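Local coordinates for protein double Glycine Motif Protease domain from AMS/PCAT Transporter (Lachnospiraceae bacterium C6A11, PDB 6MPZ) that probably cleaves leader peptides after a double-glycine motif, as the cysteine peptidase domain of a transporter that matures and exports peptides such as lantibiotics, at residues A14-I19 against A33-Y38; C27-S31 against H101-L105. The contacts are given in a common frame with arbitrary orientation. Residues are numbered along the deposited sequence.

In the fold
Both contacts use helix 27-38 of this C39 peptidase domain. Contact 2 sets the start of the helix, residues 27-31, against strand residues 101-105 and holds Cys27 and His101, two members of a probable Cys-His-Asp triad completed by Asp117; Cys27 SG is covalently linked to the bound leader-based peptide. Contact 1 lies further along the helix, where residues 33-38 meet the extended loop 14-19. The contact centres are about 10 Å apart, and they touch directly: Met34 CE packs 3.6 Å from Val104 CG2, and the backbone Ile19 O lies 4.1 Å from Ala30 CB. The segments alternate along the chain; in space the loop and the strand both pack against the helix that carries the peptide-linked cysteine.

Contact 1 of 2, residues A14-I19 against A33-Y38; sequences AKVPVI and AMVLAY
Residues 14-19 run extended (phi -67 to -130°, psi 112 to 145°) past the C-terminal half of helix 27-38, whose residues 33-38 are helical. This N-terminal loop bridges the helix to strands 101-109 and 112-117. The nearest CA pairs are Val16-Tyr38 at 5.6 Å and Pro17-Met34 at 6.2 Å; 423 Å² is buried in total. Ala14 points its CB toward the helix, 3.7 Å from Tyr38 CE1. Lys15 O lies near the plane of the Tyr38 ring, 3.3 Å from Tyr38 CD1, while the side chain leads away. Val16 (t) places CG1 3.8 Å from Met34 CB and CG2 4.1 Å from Tyr38 CD1. Pro17 CG packs on Ala37 CB at 3.8 Å, and Pro17 O sits 3.2 Å from Met34 CG. Val18 turns its side chain away. Ile19 (m, t) returns toward the helix, with CD1 3.6 Å from Ala33 CB. Its N donates a weak hydrogen bond to Met34 SD (3.5 Å, 166°), reached by the m, t, m rotamer of Met34. Tyr38 (t) hydrogen-bonds Gln7 O through OH. Six apolar side-chain pairs against one weak sulfur bond imply a mainly apolar interface, while the loop's stronger polar ties, Ala14 with Lys106 and Val16 O with Asn116 ND2, go to the sheet.

Contact 2 of 2, residues C27-S31 against H101-L105; sequences CGAAS and HFVVL
The first turn of helix 27-38 lies beside strand residues 101-105, nearly parallel: the segment axes approach to 7.2 Å and cross at 15°. The nearest CA pairs are Gly28-Phe102 (5.5 Å) and Ser31-Val104 (5.6 Å), and 283 Å² is buried in total. His101, chi1 t and chi2 57°, brings its ring to Cys27: ND1 is 3.6 Å from Cys27 CB, and Cys27 SG lies obliquely 4.5 Å from the ring centroid. Cys27 is in p, with SG covalently linked to the bound peptide's backbone, while His101 ND1 hydrogen-bonds that backbone and NE2 bonds Asp117 OD1. With Asp117, this geometry is consistent with the Cys-His-Asp triad of C39 peptidases (clan CA), in which the cysteine at the start of the helix is the probable nucleophile; the covalent link to the peptide supports this. Phe102 (m) points its CA-to-CB bond toward the helix; its N is 3.4 Å from Cys27 SG, and its CD2 lies 4.1 Å from Cys27 SG and 3.8 Å from Gly28 CA, so the side-chain-free glycine borders the ring. Phe102 O is 3.3 Å from Ser31 OG, but the serine hydroxyl, in m, donates to Cys27 O at 2.8 Å. Val103 turns its side chain away. Val104 (t) sets CG2 3.7 Å from Ser31 CB. Strand 101-109 itself runs between antiparallel strands 93-97 and 112-117, while helix 45-52 touches the turn at Ala29.

Contact 1 of 2, residues A14-I19 against A33-Y38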
ATOM      1  N   ALA A  14      -8.680  -0.240  -9.264  1.00 43.98           N
ATOM      2  CA  ALA A  14      -8.967   1.078  -8.675  1.00 40.71           C
ATOM      3  C   ALA A  14      -8.228   2.135  -9.494  1.00 40.54           C
ATOM      4  O   ALA A  14      -7.072   1.921  -9.925  1.00 35.80           O
ATOM      5  CB  ALA A  14      -8.509   1.149  -7.234  1.00 37.30           C
ATOM      6  N   LYS A  15      -8.912   3.264  -9.759  1.00 36.50           N
ATOM      7  CA  LYS A  15      -8.280   4.405 -10.381  1.00 41.88           C
ATOM      8  C   LYS A  15      -7.585   5.185  -9.272  1.00 34.39           C
ATOM      9  O   LYS A  15      -8.232   5.725  -8.432  1.00 32.91           O
ATOM     10  CB  LYS A  15      -9.291   5.262 -11.147  1.00 46.24           C
ATOM     11  CG  LYS A  15      -9.666   4.609 -12.485  1.00 51.55           C
ATOM     12  CD  LYS A  15     -10.852   5.254 -13.184  1.00 63.99           C
ATOM     13  CE  LYS A  15     -10.471   6.606 -13.798  1.00 69.34           C
ATOM     14  NZ  LYS A  15     -11.607   7.189 -14.557  1.00 70.53           N
ATOM     15  N   VAL A  16      -6.260   5.205  -9.289  1.00 31.40           N
ATOM     16  CA  VAL A  16      -5.462   5.831  -8.211  1.00 31.26           C
ATOM     17  C   VAL A  16      -4.439   6.768  -8.815  1.00 28.27           C
ATOM     18  O   VAL A  16      -3.653   6.353  -9.665  1.00 27.73           O
ATOM     19  CB  VAL A  16      -4.689   4.780  -7.345  1.00 32.74           C
ATOM     20  CG1 VAL A  16      -3.990   5.445  -6.169  1.00 31.17           C
ATOM     21  CG2 VAL A  16      -5.641   3.717  -6.807  1.00 33.08           C
ATOM     22  N   PRO A  17      -4.406   8.027  -8.335  1.00 29.50           N
ATOM     23  CA  PRO A  17      -3.446   8.966  -8.885  1.00 27.90           C
ATOM     24  C   PRO A  17      -2.012   8.585  -8.559  1.00 31.53           C
ATOM     25  O   PRO A  17      -1.761   8.000  -7.487  1.00 30.56           O
ATOM     26  CB  PRO A  17      -3.827  10.292  -8.244  1.00 29.36           C
ATOM     27  CG  PRO A  17      -4.711   9.978  -7.103  1.00 29.96           C
ATOM     28  CD  PRO A  17      -5.279   8.630  -7.302  1.00 27.84           C
ATOM     29  N   VAL A  18      -1.106   8.863  -9.496  1.00 29.01           N
ATOM     30  CA  VAL A  18       0.319   8.678  -9.297  1.00 32.44           C
ATOM     31  C   VAL A  18       0.992   9.816  -8.466  1.00 32.17           C
ATOM     32  O   VAL A  18       0.892  10.972  -8.841  1.00 35.02           O
ATOM     33  CB  VAL A  18       1.018   8.572 -10.673  1.00 35.01           C
ATOM     34  CG1 VAL A  18       2.556   8.570 -10.539  1.00 36.85           C
ATOM     35  CG2 VAL A  18       0.516   7.330 -11.391  1.00 34.21           C
ATOM     36  N   ILE A  19       1.647   9.459  -7.338  1.00 31.41           N
ATOM     37  CA  ILE A  19       2.513  10.361  -6.535  1.00 30.76           C
ATOM     38  C   ILE A  19       3.881   9.718  -6.453  1.00 32.98           C
ATOM     39  O   ILE A  19       3.985   8.557  -6.039  1.00 34.21           O
ATOM     40  CB  ILE A  19       2.007  10.569  -5.103  1.00 31.34           C
ATOM     41  CG1 ILE A  19       0.664  11.248  -5.114  1.00 31.06           C
ATOM     42  CG2 ILE A  19       2.979  11.441  -4.293  1.00 36.29           C
ATOM     43  CD1 ILE A  19      -0.023  11.359  -3.767  1.00 31.30           C
ATOM     44  N   ALA A  33      -0.039   8.198   0.651  1.00 30.03           N
ATOM     45  CA  ALA A  33      -0.576   9.472   0.110  1.00 30.71           C
ATOM     46  C   ALA A  33      -1.554   9.176  -1.038  1.00 30.35           C
ATOM     47  O   ALA A  33      -2.683   9.698  -1.053  1.00 28.03           O
ATOM     48  CB  ALA A  33       0.562  10.420  -0.328  1.00 29.22           C
ATOM     49  N   MET A  34      -1.138   8.274  -1.936  1.00 28.78           N
ATOM     50  CA  MET A  34      -1.986   7.734  -3.027  1.00 24.92           C
ATOM     51  C   MET A  34      -3.258   7.088  -2.523  1.00 25.84           C
ATOM     52  O   MET A  34      -4.322   7.345  -3.108  1.00 28.99           O
ATOM     53  CB  MET A  34      -1.214   6.742  -3.891  1.00 23.13           C
ATOM     54  CG  MET A  34      -0.186   7.394  -4.721  1.00 24.50           C
ATOM     55  SD  MET A  34       0.798   6.414  -5.915  1.00 26.27           S
ATOM     56  CE  MET A  34       2.082   5.753  -4.889  1.00 25.20           C
ATOM     57  N   VAL A  35      -3.174   6.266  -1.467  1.00 26.39           N
ATOM     58  CA  VAL A  35      -4.392   5.676  -0.858  1.00 28.44           C
ATOM     59  C   VAL A  35      -5.328   6.759  -0.283  1.00 28.18           C
ATOM     60  O   VAL A  35      -6.532   6.722  -0.511  1.00 29.54           O
ATOM     61  CB  VAL A  35      -4.119   4.574   0.220  1.00 26.31           C
ATOM     62  CG1 VAL A  35      -5.422   4.090   0.860  1.00 24.96           C
ATOM     63  CG2 VAL A  35      -3.432   3.376  -0.378  1.00 26.77           C
ATOM     64  N   LEU A  36      -4.762   7.707   0.443  1.00 27.14           N
ATOM     65  CA  LEU A  36      -5.502   8.873   0.930  1.00 32.07           C
ATOM     66  C   LEU A  36      -6.198   9.681  -0.186  1.00 30.77           C
ATOM     67  O   LEU A  36      -7.367  10.056  -0.056  1.00 26.05           O
ATOM     68  CB  LEU A  36      -4.569   9.779   1.748  1.00 33.26           C
ATOM     69  CG  LEU A  36      -4.174   9.158   3.113  1.00 32.74           C
ATOM     70  CD1 LEU A  36      -2.959   9.878   3.723  1.00 34.42           C
ATOM     71  CD2 LEU A  36      -5.372   9.139   4.088  1.00 33.51           C
ATOM     72  N   ALA A  37      -5.478   9.894  -1.292  1.00 31.48           N
ATOM     73  CA  ALA A  37      -5.999  10.600  -2.454  1.00 30.01           C
ATOM     74  C   ALA A  37      -7.156   9.849  -3.128  1.00 29.64           C
ATOM     75  O   ALA A  37      -8.085  10.482  -3.582  1.00 27.69           O
ATOM     76  CB  ALA A  37      -4.869  10.878  -3.442  1.00 32.29           C
ATOM     77  N   TYR A  38      -7.113   8.504  -3.150  1.00 30.99           N
ATOM     78  CA  TYR A  38      -8.221   7.680  -3.667  1.00 29.18           C
ATOM     79  C   TYR A  38      -9.509   7.958  -2.876  1.00 29.31           C
ATOM     80  O   TYR A  38     -10.599   8.038  -3.467  1.00 28.25           O
ATOM     81  CB  TYR A  38      -7.874   6.177  -3.623  1.00 29.93           C
ATOM     82  CG  TYR A  38      -9.003   5.236  -4.008  1.00 28.62           C
ATOM     83  CD1 TYR A  38      -9.265   4.916  -5.353  1.00 31.36           C
ATOM     84  CD2 TYR A  38      -9.839   4.689  -3.040  1.00 30.12           C
ATOM     85  CE1 TYR A  38     -10.311   4.037  -5.703  1.00 30.05           C
ATOM     86  CE2 TYR A  38     -10.895   3.822  -3.371  1.00 27.92           C
ATOM     87  CZ  TYR A  38     -11.153   3.513  -4.686  1.00 27.29           C
ATOM     88  OH  TYR A  38     -12.178   2.627  -4.957  1.00 24.30           O
TER

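Contact 2 of 2, residues C27-S31 against H101-L105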
ATOM      1  N   CYS A  27       9.029   5.836   0.041  1.00 31.34           N
ATOM      2  CA  CYS A  27       7.995   4.990  -0.657  1.00 32.36           C
ATOM      3  C   CYS A  27       6.729   4.694   0.190  1.00 30.18           C
ATOM      4  O   CYS A  27       5.619   4.729  -0.347  1.00 29.15           O
ATOM      5  CB  CYS A  27       8.588   3.675  -1.177  1.00 33.64           C
ATOM      6  SG  CYS A  27       9.348   2.654   0.097  1.00 35.40           S
ATOM      7  N   GLY A  28       6.920   4.408   1.482  1.00 27.99           N
ATOM      8  CA  GLY A  28       5.826   4.169   2.446  1.00 27.52           C
ATOM      9  C   GLY A  28       4.849   5.316   2.465  1.00 28.14           C
ATOM     10  O   GLY A  28       3.639   5.133   2.322  1.00 31.00           O
ATOM     11  N   ALA A  29       5.392   6.513   2.633  1.00 28.56           N
ATOM     12  CA  ALA A  29       4.608   7.737   2.683  1.00 27.97           C
ATOM     13  C   ALA A  29       3.911   8.107   1.361  1.00 26.12           C
ATOM     14  O   ALA A  29       2.750   8.529   1.367  1.00 23.44           O
ATOM     15  CB  ALA A  29       5.495   8.890   3.136  1.00 29.33           C
ATOM     16  N   ALA A  30       4.636   7.972   0.243  1.00 23.90           N
ATOM     17  CA  ALA A  30       4.059   8.191  -1.066  1.00 25.66           C
ATOM     18  C   ALA A  30       2.888   7.206  -1.312  1.00 25.16           C
ATOM     19  O   ALA A  30       1.847   7.614  -1.787  1.00 22.34           O
ATOM     20  CB  ALA A  30       5.137   8.021  -2.136  1.00 27.86           C
ATOM     21  N   SER A  31       3.063   5.942  -0.901  1.00 23.74           N
ATOM     22  CA  SER A  31       2.075   4.909  -1.091  1.00 23.02           C
ATOM     23  C   SER A  31       0.854   5.255  -0.227  1.00 22.48           C
ATOM     24  O   SER A  31      -0.246   5.200  -0.722  1.00 20.59           O
ATOM     25  CB  SER A  31       2.620   3.493  -0.723  1.00 22.93           C
ATOM     26  OG  SER A  31       3.713   3.115  -1.575  1.00 25.37           O
ATOM     27  N   HIS A 101      10.717  -2.164  -0.157  1.00 38.94           N
ATOM     28  CA  HIS A 101       9.999  -1.142  -0.936  1.00 38.46           C
ATOM     29  C   HIS A 101       8.496  -1.350  -0.694  1.00 36.76           C
ATOM     30  O   HIS A 101       8.034  -2.452  -0.299  1.00 34.96           O
ATOM     31  CB  HIS A 101      10.413  -1.256  -2.429  1.00 36.85           C
ATOM     32  CG  HIS A 101       9.959  -0.127  -3.318  1.00 35.70           C
ATOM     33  ND1 HIS A 101      10.272   1.193  -3.083  1.00 37.47           N
ATOM     34  CD2 HIS A 101       9.270  -0.138  -4.482  1.00 36.64           C
ATOM     35  CE1 HIS A 101       9.790   1.951  -4.050  1.00 36.41           C
ATOM     36  NE2 HIS A 101       9.149   1.169  -4.900  1.00 38.28           N
ATOM     37  N   PHE A 102       7.763  -0.259  -0.841  1.00 33.30           N
ATOM     38  CA  PHE A 102       6.320  -0.290  -0.803  1.00 31.53           C
ATOM     39  C   PHE A 102       5.821   0.287  -2.110  1.00 33.23           C
ATOM     40  O   PHE A 102       6.335   1.309  -2.592  1.00 36.23           O
ATOM     41  CB  PHE A 102       5.760   0.515   0.355  1.00 29.93           C
ATOM     42  CG  PHE A 102       5.997  -0.093   1.689  1.00 30.91           C
ATOM     43  CD1 PHE A 102       5.381  -1.286   2.040  1.00 30.24           C
ATOM     44  CD2 PHE A 102       6.833   0.532   2.621  1.00 30.99           C
ATOM     45  CE1 PHE A 102       5.605  -1.848   3.273  1.00 30.97           C
ATOM     46  CE2 PHE A 102       7.066  -0.049   3.850  1.00 30.00           C
ATOM     47  CZ  PHE A 102       6.450  -1.229   4.174  1.00 29.26           C
ATOM     48  N   VAL A 103       4.821  -0.391  -2.683  1.00 31.95           N
ATOM     49  CA  VAL A 103       4.114   0.082  -3.844  1.00 26.66           C
ATOM     50  C   VAL A 103       2.608   0.002  -3.581  1.00 28.81           C
ATOM     51  O   VAL A 103       2.168  -0.671  -2.636  1.00 30.70           O
ATOM     52  CB  VAL A 103       4.512  -0.688  -5.085  1.00 27.03           C
ATOM     53  CG1 VAL A 103       6.022  -0.601  -5.308  1.00 25.38           C
ATOM     54  CG2 VAL A 103       4.033  -2.155  -5.020  1.00 25.84           C
ATOM     55  N   VAL A 104       1.824   0.699  -4.418  1.00 30.11           N
ATOM     56  CA  VAL A 104       0.354   0.649  -4.330  1.00 28.02           C
ATOM     57  C   VAL A 104      -0.221  -0.295  -5.374  1.00 27.24           C
ATOM     58  O   VAL A 104       0.009  -0.077  -6.560  1.00 31.17           O
ATOM     59  CB  VAL A 104      -0.291   2.015  -4.539  1.00 26.86           C
ATOM     60  CG1 VAL A 104      -1.829   1.886  -4.441  1.00 25.16           C
ATOM     61  CG2 VAL A 104       0.219   2.968  -3.488  1.00 27.44           C
ATOM     62  N   LEU A 105      -0.961  -1.315  -4.921  1.00 25.87           N
ATOM     63  CA  LEU A 105      -1.607  -2.280  -5.827  1.00 26.70           C
ATOM     64  C   LEU A 105      -3.034  -1.819  -6.144  1.00 29.16           C
ATOM     65  O   LEU A 105      -3.890  -1.655  -5.204  1.00 27.77           O
ATOM     66  CB  LEU A 105      -1.616  -3.693  -5.241  1.00 27.53           C
ATOM     67  CG  LEU A 105      -2.245  -4.866  -6.038  1.00 30.02           C
ATOM     68  CD1 LEU A 105      -1.652  -4.982  -7.430  1.00 32.04           C
ATOM     69  CD2 LEU A 105      -2.060  -6.199  -5.342  1.00 32.58           C
TER